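Local structure of lactate dehydrogenase (Eimeria maxima, 6CT6) at residues I184-Y197 against L299-S312. The protein probably catalyses the NADH-dependent interconversion of pyruvate and lactate, and binds the pyruvate analogue oxamate beside the cofactor. Sequence-based numbering, arbitrary orientation.
With NAI (1,4-dihydronicotinamide adenine dinucleotide), chain D; OXM (oxamic acid), chain F; GLC (alpha-D-glucopyranose), chain E.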
loop_
_atom_site.group_PDB
_atom_site.type_symbol
_atom_site.label_atom_id
_atom_site.label_comp_id
_atom_site.label_asym_id
_atom_site.label_seq_id
_atom_site.Cartn_x
_atom_site.Cartn_y
_atom_site.Cartn_z
ATOM N N ILE B 184 -22.326 -9.950 -9.971
ATOM C CA ILE B 184 -22.444 -9.382 -11.310
ATOM C C ILE B 184 -23.340 -8.149 -11.272
ATOM O O ILE B 184 -23.922 -7.812 -10.235
ATOM C CB ILE B 184 -22.980 -10.414 -12.321
ATOM C CG1 ILE B 184 -24.393 -10.878 -11.943
ATOM C CG2 ILE B 184 -22.034 -11.603 -12.408
ATOM C CD1 ILE B 184 -25.098 -11.663 -13.038
ATOM N N GLY B 185 -23.450 -7.469 -12.410
ATOM C CA GLY B 185 -24.368 -6.356 -12.546
ATOM C C GLY B 185 -23.689 -5.009 -12.420
ATOM O O GLY B 185 -22.579 -4.810 -12.924
ATOM N N VAL B 186 -24.353 -4.077 -11.757
ATOM C CA VAL B 186 -23.829 -2.731 -11.566
ATOM C C VAL B 186 -23.001 -2.718 -10.293
ATOM O O VAL B 186 -23.359 -3.359 -9.299
ATOM C CB VAL B 186 -24.970 -1.697 -11.496
ATOM C CG1 VAL B 186 -25.768 -1.848 -10.197
ATOM C CG2 VAL B 186 -24.421 -0.284 -11.626
ATOM N N HIS B 187 -21.888 -1.986 -10.313
ATOM C CA HIS B 187 -21.162 -1.710 -9.077
ATOM C C HIS B 187 -21.949 -0.642 -8.328
ATOM O O HIS B 187 -21.630 0.550 -8.340
ATOM C CB HIS B 187 -19.728 -1.279 -9.354
ATOM C CG HIS B 187 -18.914 -1.092 -8.110
ATOM N ND1 HIS B 187 -18.723 -2.102 -7.192
ATOM C CD2 HIS B 187 -18.266 -0.009 -7.620
ATOM C CE1 HIS B 187 -17.982 -1.652 -6.195
ATOM N NE2 HIS B 187 -17.691 -0.385 -6.430
ATOM N N GLY B 188 -23.010 -1.090 -7.676
ATOM C CA GLY B 188 -23.896 -0.184 -6.985
ATOM C C GLY B 188 -24.874 -0.941 -6.119
ATOM O O GLY B 188 -24.689 -2.126 -5.836
ATOM N N ASP B 189 -25.934 -0.240 -5.713
ATOM C CA ASP B 189 -26.889 -0.822 -4.774
ATOM C C ASP B 189 -27.588 -2.043 -5.358
ATOM O O ASP B 189 -28.009 -2.932 -4.609
ATOM C CB ASP B 189 -27.917 0.228 -4.358
ATOM C CG ASP B 189 -27.340 1.265 -3.416
ATOM O OD1 ASP B 189 -26.586 0.879 -2.497
ATOM O OD2 ASP B 189 -27.632 2.467 -3.596
ATOM N N ASN B 190 -27.723 -2.112 -6.681
ATOM C CA ASN B 190 -28.376 -3.236 -7.334
ATOM C C ASN B 190 -27.399 -4.341 -7.733
ATOM O O ASN B 190 -27.759 -5.202 -8.545
ATOM C CB ASN B 190 -29.147 -2.756 -8.567
ATOM C CG ASN B 190 -30.404 -1.978 -8.209
ATOM O OD1 ASN B 190 -31.412 -2.559 -7.808
ATOM N ND2 ASN B 190 -30.348 -0.662 -8.356
ATOM N N MET B 191 -26.181 -4.344 -7.186
ATOM C CA MET B 191 -25.248 -5.418 -7.499
ATOM C C MET B 191 -25.834 -6.755 -7.056
ATOM O O MET B 191 -26.557 -6.843 -6.059
ATOM C CB MET B 191 -23.887 -5.178 -6.837
ATOM C CG MET B 191 -23.842 -5.410 -5.331
ATOM S SD MET B 191 -22.179 -5.220 -4.637
ATOM C CE MET B 191 -21.873 -3.477 -4.911
ATOM N N LEU B 192 -25.515 -7.805 -7.813
ATOM C CA LEU B 192 -26.171 -9.105 -7.681
ATOM C C LEU B 192 -25.172 -10.175 -7.262
ATOM O O LEU B 192 -24.527 -10.800 -8.118
ATOM C CB LEU B 192 -26.843 -9.489 -8.997
ATOM C CG LEU B 192 -27.505 -10.864 -9.070
ATOM C CD1 LEU B 192 -28.472 -11.073 -7.916
ATOM C CD2 LEU B 192 -28.218 -11.008 -10.402
ATOM N N PRO B 193 -25.010 -10.424 -5.962
ATOM C CA PRO B 193 -24.272 -11.621 -5.532
ATOM C C PRO B 193 -25.025 -12.877 -5.943
ATOM O O PRO B 193 -26.185 -13.076 -5.570
ATOM C CB PRO B 193 -24.198 -11.469 -4.007
ATOM C CG PRO B 193 -24.485 -10.031 -3.737
ATOM C CD PRO B 193 -25.398 -9.577 -4.824
ATOM N N LEU B 194 -24.358 -13.726 -6.726
ATOM C CA LEU B 194 -24.982 -14.925 -7.289
ATOM C C LEU B 194 -24.823 -16.079 -6.307
ATOM O O LEU B 194 -23.968 -16.955 -6.451
ATOM C CB LEU B 194 -24.375 -15.250 -8.648
ATOM C CG LEU B 194 -24.729 -14.299 -9.790
ATOM C CD1 LEU B 194 -23.923 -14.641 -11.035
ATOM C CD2 LEU B 194 -26.218 -14.348 -10.097
ATOM N N MET B 195 -25.693 -16.083 -5.294
ATOM C CA MET B 195 -25.584 -17.070 -4.226
ATOM C C MET B 195 -25.741 -18.490 -4.752
ATOM O O MET B 195 -25.200 -19.432 -4.160
ATOM C CB MET B 195 -26.627 -16.785 -3.145
ATOM C CG MET B 195 -26.618 -15.350 -2.635
ATOM S SD MET B 195 -24.977 -14.776 -2.136
ATOM C CE MET B 195 -24.819 -15.537 -0.524
ATOM N N ARG B 196 -26.462 -18.667 -5.862
ATOM C CA ARG B 196 -26.675 -20.006 -6.403
ATOM C C ARG B 196 -25.400 -20.580 -7.009
ATOM O O ARG B 196 -25.244 -21.806 -7.071
ATOM C CB ARG B 196 -27.790 -19.974 -7.452
ATOM C CG ARG B 196 -28.037 -21.306 -8.151
ATOM C CD ARG B 196 -29.329 -21.284 -8.961
ATOM N NE ARG B 196 -29.221 -20.502 -10.191
ATOM C CZ ARG B 196 -28.840 -20.986 -11.371
ATOM N NH1 ARG B 196 -28.511 -22.263 -11.502
ATOM N NH2 ARG B 196 -28.783 -20.185 -12.430
ATOM N N TYR B 197 -24.483 -19.722 -7.452
ATOM C CA TYR B 197 -23.272 -20.148 -8.141
ATOM C C TYR B 197 -22.062 -20.265 -7.216
ATOM O O TYR B 197 -20.961 -20.554 -7.697
ATOM C CB TYR B 197 -22.943 -19.180 -9.281
ATOM C CG TYR B 197 -23.728 -19.392 -10.561
ATOM C CD1 TYR B 197 -23.309 -20.318 -11.510
ATOM C CD2 TYR B 197 -24.865 -18.642 -10.839
ATOM C CE1 TYR B 197 -24.010 -20.505 -12.690
ATOM C CE2 TYR B 197 -25.573 -18.823 -12.019
ATOM C CZ TYR B 197 -25.138 -19.755 -12.940
ATOM O OH TYR B 197 -25.833 -19.944 -14.115
ATOM N N LEU B 299 -23.841 -16.559 -18.407
ATOM C CA LEU B 299 -24.382 -17.483 -17.422
ATOM C C LEU B 299 -25.811 -17.883 -17.779
ATOM O O LEU B 299 -26.568 -17.112 -18.376
ATOM C CB LEU B 299 -24.359 -16.843 -16.033
ATOM C CG LEU B 299 -22.992 -16.413 -15.489
ATOM C CD1 LEU B 299 -23.156 -15.604 -14.209
ATOM C CD2 LEU B 299 -22.110 -17.618 -15.237
ATOM N N ASP B 300 -26.179 -19.107 -17.399
ATOM C CA ASP B 300 -27.537 -19.606 -17.612
ATOM C C ASP B 300 -28.402 -19.234 -16.407
ATOM O O ASP B 300 -28.846 -20.072 -15.619
ATOM C CB ASP B 300 -27.517 -21.110 -17.857
ATOM C CG ASP B 300 -28.877 -21.656 -18.253
ATOM O OD1 ASP B 300 -29.729 -20.863 -18.708
ATOM O OD2 ASP B 300 -29.092 -22.878 -18.115
ATOM N N LEU B 301 -28.630 -17.928 -16.273
ATOM C CA LEU B 301 -29.407 -17.405 -15.160
ATOM C C LEU B 301 -30.853 -17.885 -15.233
ATOM O O LEU B 301 -31.434 -18.031 -16.312
ATOM C CB LEU B 301 -29.376 -15.874 -15.153
ATOM C CG LEU B 301 -28.015 -15.186 -14.997
ATOM C CD1 LEU B 301 -28.151 -13.671 -15.113
ATOM C CD2 LEU B 301 -27.384 -15.556 -13.666
ATOM N N ASN B 302 -31.435 -18.124 -14.061
ATOM C CA ASN B 302 -32.840 -18.476 -13.964
ATOM C C ASN B 302 -33.690 -17.204 -13.967
ATOM O O ASN B 302 -33.182 -16.081 -14.031
ATOM C CB ASN B 302 -33.085 -19.328 -12.719
ATOM C CG ASN B 302 -32.833 -18.573 -11.422
ATOM O OD1 ASN B 302 -32.841 -17.343 -11.392
ATOM N ND2 ASN B 302 -32.615 -19.315 -10.339
ATOM N N GLN B 303 -35.009 -17.381 -13.880
ATOM C CA GLN B 303 -35.919 -16.251 -14.044
ATOM C C GLN B 303 -35.758 -15.238 -12.915
ATOM O O GLN B 303 -35.689 -14.029 -13.161
ATOM C CB GLN B 303 -37.359 -16.754 -14.129
ATOM C CG GLN B 303 -37.555 -17.864 -15.152
ATOM C CD GLN B 303 -36.913 -17.543 -16.487
ATOM O OE1 GLN B 303 -37.183 -16.501 -17.084
ATOM N NE2 GLN B 303 -36.046 -18.434 -16.955
ATOM N N GLU B 304 -35.696 -15.709 -11.666
ATOM C CA GLU B 304 -35.505 -14.788 -10.549
ATOM C C GLU B 304 -34.230 -13.973 -10.721
ATOM O O GLU B 304 -34.219 -12.760 -10.483
ATOM C CB GLU B 304 -35.463 -15.551 -9.223
ATOM C CG GLU B 304 -34.969 -14.703 -8.049
ATOM C CD GLU B 304 -35.012 -15.437 -6.724
ATOM O OE1 GLU B 304 -35.772 -16.420 -6.606
ATOM O OE2 GLU B 304 -34.277 -15.027 -5.800
ATOM N N GLU B 305 -33.139 -14.627 -11.125
ATOM C CA GLU B 305 -31.869 -13.927 -11.272
ATOM C C GLU B 305 -31.927 -12.914 -12.410
ATOM O O GLU B 305 -31.394 -11.805 -12.287
ATOM C CB GLU B 305 -30.750 -14.945 -11.488
ATOM C CG GLU B 305 -30.485 -15.802 -10.252
ATOM C CD GLU B 305 -29.766 -17.102 -10.565
ATOM O OE1 GLU B 305 -29.509 -17.382 -11.756
ATOM O OE2 GLU B 305 -29.463 -17.852 -9.613
ATOM N N LYS B 306 -32.576 -13.272 -13.521
ATOM C CA LYS B 306 -32.789 -12.307 -14.597
ATOM C C LYS B 306 -33.560 -11.091 -14.097
ATOM O O LYS B 306 -33.262 -9.955 -14.484
ATOM C CB LYS B 306 -33.538 -12.965 -15.753
ATOM C CG LYS B 306 -32.700 -13.901 -16.601
ATOM C CD LYS B 306 -33.587 -14.730 -17.511
ATOM C CE LYS B 306 -32.775 -15.624 -18.428
ATOM N NZ LYS B 306 -33.464 -16.915 -18.683
ATOM N N LYS B 307 -34.559 -11.311 -13.241
ATOM C CA LYS B 307 -35.317 -10.198 -12.679
ATOM C C LYS B 307 -34.408 -9.286 -11.866
ATOM O O LYS B 307 -34.406 -8.062 -12.050
ATOM C CB LYS B 307 -36.460 -10.734 -11.812
ATOM C CG LYS B 307 -37.275 -9.667 -11.080
ATOM C CD LYS B 307 -37.943 -10.246 -9.840
ATOM C CE LYS B 307 -38.719 -9.190 -9.067
ATOM N NZ LYS B 307 -39.928 -8.724 -9.800
ATOM N N LEU B 308 -33.629 -9.871 -10.953
ATOM C CA LEU B 308 -32.711 -9.079 -10.145
ATOM C C LEU B 308 -31.706 -8.339 -11.018
ATOM O O LEU B 308 -31.447 -7.149 -10.806
ATOM C CB LEU B 308 -31.998 -9.982 -9.142
ATOM C CG LEU B 308 -32.916 -10.549 -8.056
ATOM C CD1 LEU B 308 -32.300 -11.761 -7.369
ATOM C CD2 LEU B 308 -33.242 -9.473 -7.033
ATOM N N LEU B 309 -31.140 -9.023 -12.015
ATOM C CA LEU B 309 -30.155 -8.377 -12.876
ATOM C C LEU B 309 -30.748 -7.188 -13.623
ATOM O O LEU B 309 -30.029 -6.230 -13.929
ATOM C CB LEU B 309 -29.575 -9.379 -13.876
ATOM C CG LEU B 309 -28.427 -8.832 -14.731
ATOM C CD1 LEU B 309 -27.263 -8.392 -13.853
ATOM C CD2 LEU B 309 -27.963 -9.865 -15.739
ATOM N N GLN B 310 -32.045 -7.229 -13.937
ATOM C CA GLN B 310 -32.651 -6.101 -14.634
ATOM C C GLN B 310 -32.604 -4.845 -13.774
ATOM O O GLN B 310 -32.529 -3.730 -14.304
ATOM C CB GLN B 310 -34.089 -6.435 -15.038
ATOM C CG GLN B 310 -34.683 -5.490 -16.084
ATOM C CD GLN B 310 -33.894 -5.467 -17.383
ATOM O OE1 GLN B 310 -33.635 -4.402 -17.942
ATOM N NE2 GLN B 310 -33.516 -6.644 -17.875
ATOM N N GLY B 311 -32.640 -5.008 -12.450
ATOM C CA GLY B 311 -32.402 -3.878 -11.566
ATOM C C GLY B 311 -31.059 -3.219 -11.817
ATOM O O GLY B 311 -30.957 -1.991 -11.856
ATOM N N SER B 312 -30.008 -4.024 -11.992
ATOM C CA SER B 312 -28.702 -3.468 -12.328
ATOM C C SER B 312 -28.740 -2.770 -13.681
ATOM O O SER B 312 -28.258 -1.640 -13.824
ATOM C CB SER B 312 -27.639 -4.571 -12.324
ATOM O OG SER B 312 -27.168 -4.830 -11.013
HETATM P PA NAI D . -8.416 9.870 -4.632
HETATM O O1A NAI D . -9.125 11.200 -4.501
HETATM O O2A NAI D . -7.482 9.411 -3.538
HETATM O O5B NAI D . -7.590 9.907 -6.010
HETATM C C5B NAI D . -8.143 10.504 -7.179
HETATM C C4B NAI D . -7.032 11.270 -7.876
HETATM O O4B NAI D . -7.395 11.633 -9.210
HETATM C C3B NAI D . -6.692 12.569 -7.151
HETATM O O3B NAI D . -5.334 12.525 -6.708
HETATM C C2B NAI D . -6.902 13.659 -8.185
HETATM O O2B NAI D . -5.945 14.715 -8.085
HETATM C C1B NAI D . -6.738 12.869 -9.469
HETATM N N9A NAI D . -7.260 13.523 -10.689
HETATM C C8A NAI D . -8.272 14.403 -10.829
HETATM N N7A NAI D . -8.405 14.755 -12.138
HETATM C C5A NAI D . -7.463 14.097 -12.839
HETATM C C6A NAI D . -7.031 13.994 -14.247
HETATM N N6A NAI D . -7.654 14.693 -15.219
HETATM N N1A NAI D . -5.992 13.177 -14.534
HETATM C C2A NAI D . -5.354 12.465 -13.586
HETATM N N3A NAI D . -5.694 12.515 -12.290
HETATM C C4A NAI D . -6.715 13.294 -11.872
HETATM O O3 NAI D . -9.532 8.731 -4.896
HETATM P PN NAI D . -9.293 7.135 -4.776
HETATM O O1N NAI D . -9.542 6.716 -3.347
HETATM O O2N NAI D . -7.988 6.781 -5.452
HETATM O O5D NAI D . -10.516 6.585 -5.668
HETATM C C5D NAI D . -10.548 6.883 -7.060
HETATM C C4D NAI D . -11.851 6.435 -7.707
HETATM O O4D NAI D . -12.036 5.020 -7.577
HETATM C C3D NAI D . -13.052 7.098 -7.051
HETATM O O3D NAI D . -13.956 7.527 -8.072
HETATM C C2D NAI D . -13.668 5.996 -6.220
HETATM O O2D NAI D . -15.067 6.173 -5.995
HETATM C C1D NAI D . -13.364 4.793 -7.097
HETATM N N1N NAI D . -13.490 3.472 -6.468
HETATM C C2N NAI D . -13.928 2.504 -7.274
HETATM C C3N NAI D . -14.091 1.203 -6.852
HETATM C C7N NAI D . -14.600 0.208 -7.853
HETATM O O7N NAI D . -14.603 0.509 -9.037
HETATM N N7N NAI D . -15.053 -0.969 -7.440
HETATM C C4N NAI D . -13.773 0.800 -5.437
HETATM C C5N NAI D . -13.304 1.937 -4.650
HETATM C C6N NAI D . -13.173 3.216 -5.192
HETATM C C1 OXM F . -16.496 1.712 -3.512
HETATM N N1 OXM F . -16.433 2.849 -2.605
HETATM O O1 OXM F . -16.723 1.884 -4.667
HETATM C C2 OXM F . -16.274 0.292 -2.984
HETATM O O2 OXM F . -17.079 -0.626 -3.284
HETATM O O3 OXM F . -15.284 0.035 -2.251
HETATM C C1 GLC E . -31.691 -13.185 -3.221
HETATM C C2 GLC E . -30.863 -14.380 -3.812
HETATM C C3 GLC E . -30.963 -15.619 -2.896
HETATM C C4 GLC E . -30.525 -15.161 -1.531
HETATM C C5 GLC E . -31.645 -14.271 -1.031
HETATM C C6 GLC E . -31.293 -13.967 0.437
HETATM O O1 GLC E . -33.022 -13.291 -3.645
HETATM O O2 GLC E . -31.344 -14.732 -5.081
HETATM O O3 GLC E . -30.065 -16.597 -3.338
HETATM O O4 GLC E . -30.440 -16.271 -0.677
HETATM O O5 GLC E . -31.630 -13.068 -1.778
HETATM O O6 GLC E . -29.980 -13.477 0.469
HETATM O O HOH W 1 -27.668 -16.876 -7.593
#
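Glu305 does two jobs at once in the alpha/beta C-terminal domain: with Asn302 it closes the capping box that starts helix 303-328, and it takes the guanidinium of Arg196 side-on. In the box, Glu305 N donates to Asn302 OD1 at 2.7 Å, and Asn302 N returns a bond to Glu305 OE1 from above the carboxylate plane. The salt bridge lies nearly flat, the two planes 16° apart: Arg196 NE meets Glu305 OE2 at 2.7 Å, while NH2 reaches the syn lone pair of OE1. Extended through chi1 and chi2, the arginine bends at chi3 (74°), which brings the NE and NH2 edge of the guanidinium alongside the carboxylate, and NH2 also donates to Asp300 O at 3.2 Å. Water 1 ties Arg196 N to Glu305 OE2, giving each oxygen of the buried carboxylate two partners.

Further along the helix, Leu192 lays CD1 across Leu308 CB, and Leu309 CD1 packs on Gly185 CA at 3.8 Å. The bare Gly185 leaves room for Ser312, whose hydroxyl bridges the two sides of the loop carrying His187, a residue hydrogen-bonded to oxamate. Val186 N donates to Ser312 OG almost straight (167°); that hydroxyl in turn donates to Asn190 O at 2.6 Å, from above the carbonyl plane.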